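Local coordinates for protein exosome complex component Rrp42 (Pyrococcus abyssi, PDB 2PO1) that serves as a non-catalytic RNase PH-family subunit of the archaeal exosome, an RNA-degrading complex, and probably contributes to structuring the active site of its partner Rrp41, at residues C[109-123]-C[152-164]. Numbering follows the deposited sequence.
Sequences LARVIDRGIRESKAL and LMDAIGIAAIAAL. With nucleotides of chain A.
Ile113 is a knob in a hole formed by Met153, Ile156, Gly157 and Ala160: its CD1 lies 3.5 Å from Gly157 CA, a spot that a CB on residue 157 would invade. With CG1 anti to the carbonyl carbon (chi1 -74°) and CG2 anti to the backbone N, both branches bear on the glycine, CD1 and CG2 each near its CA, the side chain crossing that of Ile156 at about a right angle, CG1 on its CG2, while CG2 of Ile113 meets the Ala160 methyl. One turn earlier, Leu109 lays CD2 on the backbone of Met153 (3.5 Å to its CA) and CD1 against Leu152 and Ile156. The Met153 chain, bent at chi2 and chi3, brings SD to 3.5 Å from Val112 CG1. Further along, Ile117 and Leu164 meet tip to tip, CD1 to CD1 at 4.1 Å, and Ala122, just past the Schellman motif whose positive-phi residue is Lys121, touches Ile161 CD1. The segment axes cross at -44° and approach to 9.7 Å. Strand 82-89 packs on helix 104-118, strands 60-71 and 135-147 on helix 152-166.

Away from this apolar seam, helix 104-118 faces RNA. Arg111 NH1 donates to A9 OP2 of chain A (3.0 Å) and weakly to OP1 of A8 in the same RNA chain, while its NE is salt-bridged to an acidic side chain of another protein chain. Arg118 grips Asp114 side-on, NE to OD2 at 2.6 Å and NH2 to OD1, each in the guanidinium plane and on a syn lone pair; O4' of A8 in that RNA chain lies over one guanidinium face. Replacing Arg118 with an alanine would probably leave the Asp114 carboxylate without its charge partner and the sugar of that nucleotide without the group packed against it. The chemistry is thus divided: apolar groups join the two helices, while arginines on the RNA-facing side of helix 104-118 engage the phosphates and sugars.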
# COMPACT_ATOMS: atom_id res chain seq x y z
N LEU C 109 -17.77 -3.15 10.78
CA LEU C 109 -19.12 -3.05 10.20
C LEU C 109 -19.28 -4.09 9.13
O LEU C 109 -20.21 -4.82 9.14
CB LEU C 109 -19.31 -1.67 9.56
CG LEU C 109 -19.51 -0.55 10.60
CD1 LEU C 109 -19.38 0.82 9.94
CD2 LEU C 109 -20.88 -0.67 11.29
N ALA C 110 -18.34 -4.17 8.19
CA ALA C 110 -18.43 -5.18 7.11
C ALA C 110 -18.53 -6.59 7.63
O ALA C 110 -19.21 -7.44 7.08
CB ALA C 110 -17.22 -5.09 6.20
N ARG C 111 -17.70 -6.89 8.61
CA ARG C 111 -17.58 -8.25 9.04
C ARG C 111 -18.78 -8.66 9.85
O ARG C 111 -19.27 -9.74 9.70
CB ARG C 111 -16.24 -8.40 9.79
CG ARG C 111 -15.13 -8.29 8.84
CD ARG C 111 -13.79 -8.45 9.50
NE ARG C 111 -13.78 -9.56 10.48
CZ ARG C 111 -13.45 -10.81 10.19
NH1 ARG C 111 -13.10 -11.17 8.93
NH2 ARG C 111 -13.43 -11.70 11.16
N VAL C 112 -19.29 -7.78 10.68
CA VAL C 112 -20.42 -8.13 11.53
C VAL C 112 -21.64 -8.31 10.65
O VAL C 112 -22.46 -9.15 10.90
CB VAL C 112 -20.70 -7.03 12.52
CG1 VAL C 112 -22.04 -7.22 13.18
CG2 VAL C 112 -19.57 -6.89 13.49
N ILE C 113 -21.77 -7.48 9.60
CA ILE C 113 -22.94 -7.54 8.77
C ILE C 113 -22.78 -8.78 7.89
O ILE C 113 -23.73 -9.48 7.59
CB ILE C 113 -23.07 -6.23 7.86
CG1 ILE C 113 -23.51 -5.02 8.68
CG2 ILE C 113 -24.12 -6.40 6.77
CD1 ILE C 113 -24.63 -5.35 9.76
N ASP C 114 -21.57 -9.05 7.44
CA ASP C 114 -21.35 -10.21 6.63
C ASP C 114 -21.73 -11.43 7.45
O ASP C 114 -22.37 -12.35 6.95
CB ASP C 114 -19.87 -10.29 6.31
CG ASP C 114 -19.53 -11.46 5.44
OD1 ASP C 114 -19.36 -11.26 4.22
OD2 ASP C 114 -19.39 -12.56 6.02
N ARG C 115 -21.30 -11.43 8.71
CA ARG C 115 -21.52 -12.59 9.55
C ARG C 115 -22.98 -12.82 9.70
O ARG C 115 -23.42 -13.97 9.61
CB ARG C 115 -20.86 -12.44 10.90
CG ARG C 115 -19.39 -12.62 10.72
CD ARG C 115 -18.78 -13.01 12.02
NE ARG C 115 -18.94 -11.98 13.03
CZ ARG C 115 -18.04 -11.03 13.27
NH1 ARG C 115 -18.28 -10.17 14.23
NH2 ARG C 115 -16.91 -10.94 12.56
N GLY C 116 -23.73 -11.73 9.86
CA GLY C 116 -25.20 -11.83 10.08
C GLY C 116 -25.84 -12.56 8.92
O GLY C 116 -26.78 -13.32 9.10
N ILE C 117 -25.34 -12.31 7.72
CA ILE C 117 -25.91 -12.88 6.50
C ILE C 117 -25.29 -14.23 6.32
O ILE C 117 -25.99 -15.20 6.19
CB ILE C 117 -25.70 -11.93 5.28
CG1 ILE C 117 -26.47 -10.63 5.55
CG2 ILE C 117 -26.13 -12.61 3.97
CD1 ILE C 117 -26.00 -9.39 4.75
N ARG C 118 -23.96 -14.32 6.33
CA ARG C 118 -23.32 -15.56 6.13
C ARG C 118 -23.83 -16.62 7.09
O ARG C 118 -24.14 -17.74 6.70
CB ARG C 118 -21.80 -15.40 6.30
CG ARG C 118 -21.01 -16.58 5.87
CD ARG C 118 -19.53 -16.24 5.99
NE ARG C 118 -19.28 -15.06 5.16
CZ ARG C 118 -19.08 -15.10 3.85
NH1 ARG C 118 -19.05 -16.25 3.19
NH2 ARG C 118 -18.93 -13.99 3.18
N GLU C 119 -23.85 -16.32 8.36
CA GLU C 119 -23.97 -17.40 9.34
C GLU C 119 -25.41 -17.77 9.50
O GLU C 119 -25.75 -18.83 10.06
CB GLU C 119 -23.33 -16.99 10.66
CG GLU C 119 -21.81 -16.84 10.60
CD GLU C 119 -21.12 -18.08 10.14
OE1 GLU C 119 -20.18 -17.94 9.31
OE2 GLU C 119 -21.54 -19.17 10.59
N SER C 120 -26.29 -16.94 8.99
CA SER C 120 -27.68 -17.33 8.99
C SER C 120 -27.99 -18.03 7.65
O SER C 120 -29.11 -18.41 7.44
CB SER C 120 -28.58 -16.14 9.10
OG SER C 120 -28.31 -15.31 7.99
N LYS C 121 -27.00 -18.09 6.75
CA LYS C 121 -27.20 -18.55 5.38
C LYS C 121 -28.33 -17.79 4.69
O LYS C 121 -29.06 -18.34 3.87
CB LYS C 121 -27.45 -20.03 5.40
CG LYS C 121 -26.22 -20.80 5.84
CD LYS C 121 -26.40 -22.23 5.36
CE LYS C 121 -25.08 -22.96 5.26
NZ LYS C 121 -24.83 -23.75 6.51
N ALA C 122 -28.44 -16.51 5.03
CA ALA C 122 -29.47 -15.68 4.44
C ALA C 122 -29.25 -15.59 2.96
O ALA C 122 -30.20 -15.54 2.22
CB ALA C 122 -29.49 -14.28 5.08
N LEU C 123 -27.99 -15.57 2.53
CA LEU C 123 -27.70 -15.75 1.12
C LEU C 123 -27.22 -17.15 1.08
O LEU C 123 -26.14 -17.47 1.61
CB LEU C 123 -26.55 -14.89 0.66
CG LEU C 123 -26.49 -14.31 -0.76
CD1 LEU C 123 -25.06 -14.10 -1.17
CD2 LEU C 123 -27.27 -15.03 -1.73
N LEU C 152 -24.57 3.12 12.02
CA LEU C 152 -24.23 2.56 10.77
C LEU C 152 -24.50 1.06 10.73
O LEU C 152 -24.93 0.54 9.73
CB LEU C 152 -22.72 2.82 10.49
CG LEU C 152 -22.31 4.29 10.42
CD1 LEU C 152 -20.81 4.40 10.15
CD2 LEU C 152 -23.17 4.97 9.33
N MET C 153 -24.22 0.34 11.81
CA MET C 153 -24.35 -1.08 11.77
C MET C 153 -25.74 -1.50 11.32
O MET C 153 -25.90 -2.29 10.38
CB MET C 153 -24.03 -1.64 13.14
CG MET C 153 -24.16 -3.12 13.15
SD MET C 153 -22.70 -3.85 12.52
CE MET C 153 -21.53 -3.49 13.86
N ASP C 154 -26.77 -0.95 11.92
CA ASP C 154 -28.11 -1.41 11.56
C ASP C 154 -28.47 -0.90 10.19
O ASP C 154 -29.07 -1.60 9.40
CB ASP C 154 -29.16 -0.95 12.54
CG ASP C 154 -28.94 -1.50 13.93
OD1 ASP C 154 -27.91 -2.13 14.13
OD2 ASP C 154 -29.80 -1.30 14.84
N ALA C 155 -28.12 0.33 9.93
CA ALA C 155 -28.47 0.91 8.62
C ALA C 155 -27.79 0.08 7.54
O ALA C 155 -28.42 -0.21 6.54
CB ALA C 155 -28.01 2.35 8.57
N ILE C 156 -26.52 -0.33 7.75
CA ILE C 156 -25.80 -1.10 6.76
C ILE C 156 -26.39 -2.50 6.65
O ILE C 156 -26.56 -3.00 5.56
CB ILE C 156 -24.26 -1.19 7.04
CG1 ILE C 156 -23.58 0.17 6.88
CG2 ILE C 156 -23.66 -2.23 6.11
CD1 ILE C 156 -22.32 0.25 7.59
N GLY C 157 -26.77 -3.15 7.76
CA GLY C 157 -27.33 -4.48 7.63
C GLY C 157 -28.71 -4.49 6.97
O GLY C 157 -29.05 -5.41 6.22
N ILE C 158 -29.51 -3.49 7.29
CA ILE C 158 -30.86 -3.35 6.70
C ILE C 158 -30.68 -3.16 5.22
O ILE C 158 -31.23 -3.90 4.42
CB ILE C 158 -31.59 -2.18 7.27
CG1 ILE C 158 -32.03 -2.51 8.69
CG2 ILE C 158 -32.86 -1.85 6.49
CD1 ILE C 158 -32.36 -1.25 9.48
N ALA C 159 -29.85 -2.19 4.85
CA ALA C 159 -29.57 -1.96 3.42
C ALA C 159 -29.03 -3.21 2.74
O ALA C 159 -29.36 -3.44 1.60
CB ALA C 159 -28.60 -0.83 3.26
N ALA C 160 -28.19 -3.99 3.44
CA ALA C 160 -27.47 -5.11 2.79
C ALA C 160 -28.49 -6.18 2.48
O ALA C 160 -28.60 -6.64 1.35
CB ALA C 160 -26.34 -5.67 3.67
N ILE C 161 -29.32 -6.52 3.46
CA ILE C 161 -30.26 -7.57 3.21
C ILE C 161 -31.36 -7.08 2.26
O ILE C 161 -31.90 -7.87 1.46
CB ILE C 161 -30.83 -8.21 4.51
CG1 ILE C 161 -31.56 -9.52 4.17
CG2 ILE C 161 -31.69 -7.25 5.25
CD1 ILE C 161 -30.51 -10.63 3.77
N ALA C 162 -31.70 -5.81 2.35
CA ALA C 162 -32.74 -5.31 1.44
C ALA C 162 -32.18 -5.32 0.02
O ALA C 162 -32.90 -5.59 -0.93
CB ALA C 162 -33.23 -3.90 1.86
N ALA C 163 -30.89 -5.03 -0.15
CA ALA C 163 -30.33 -4.97 -1.49
C ALA C 163 -30.27 -6.41 -2.06
O ALA C 163 -30.62 -6.67 -3.21
CB ALA C 163 -28.95 -4.33 -1.45
N LEU C 164 -29.92 -7.38 -1.20
CA LEU C 164 -29.86 -8.81 -1.62
C LEU C 164 -31.24 -9.33 -2.01
O LEU C 164 -31.41 -10.08 -3.00
CB LEU C 164 -29.27 -9.60 -0.45
CG LEU C 164 -27.78 -9.46 -0.30
CD1 LEU C 164 -27.43 -10.08 1.00
CD2 LEU C 164 -27.11 -10.26 -1.42
P A A 8 -12.94 -11.35 5.69
OP1 A A 8 -13.46 -10.11 6.34
OP2 A A 8 -11.46 -11.55 5.65
O5' A A 8 -13.64 -12.71 6.22
C5' A A 8 -15.09 -12.89 6.33
C4' A A 8 -15.51 -14.32 6.63
O4' A A 8 -15.29 -15.13 5.45
C3' A A 8 -14.77 -15.14 7.69
O3' A A 8 -15.10 -14.81 9.03
C2' A A 8 -15.21 -16.55 7.33
O2' A A 8 -16.59 -16.83 7.58
C1' A A 8 -14.94 -16.44 5.84
N9 A A 8 -13.53 -16.64 5.43
C8 A A 8 -12.61 -15.69 5.06
N7 A A 8 -11.43 -16.16 4.71
C5 A A 8 -11.61 -17.53 4.87
C6 A A 8 -10.74 -18.61 4.66
N6 A A 8 -9.49 -18.41 4.23
N1 A A 8 -11.20 -19.87 4.91
C2 A A 8 -12.47 -20.03 5.33
N3 A A 8 -13.40 -19.09 5.56
C4 A A 8 -12.89 -17.86 5.31
P A A 9 -13.94 -14.73 10.12
OP1 A A 9 -14.66 -14.26 11.33
OP2 A A 9 -12.73 -14.05 9.55
O5' A A 9 -13.52 -16.25 10.35
C5' A A 9 -14.46 -17.16 10.94
C4' A A 9 -13.77 -18.50 11.09
O4' A A 9 -13.37 -18.90 9.76
C3' A A 9 -12.45 -18.44 11.85
O3' A A 9 -12.68 -18.52 13.25
C2' A A 9 -11.72 -19.65 11.32
O2' A A 9 -12.17 -20.87 11.90
C1' A A 9 -12.11 -19.55 9.85
N9 A A 9 -11.12 -18.85 9.04
C8 A A 9 -11.06 -17.51 8.73
N7 A A 9 -10.02 -17.20 7.98
C5 A A 9 -9.38 -18.42 7.77
C6 A A 9 -8.22 -18.79 7.05
N6 A A 9 -7.46 -17.92 6.38
N1 A A 9 -7.85 -20.09 7.06
C2 A A 9 -8.60 -20.98 7.74
N3 A A 9 -9.71 -20.74 8.45
C4 A A 9 -10.04 -19.44 8.43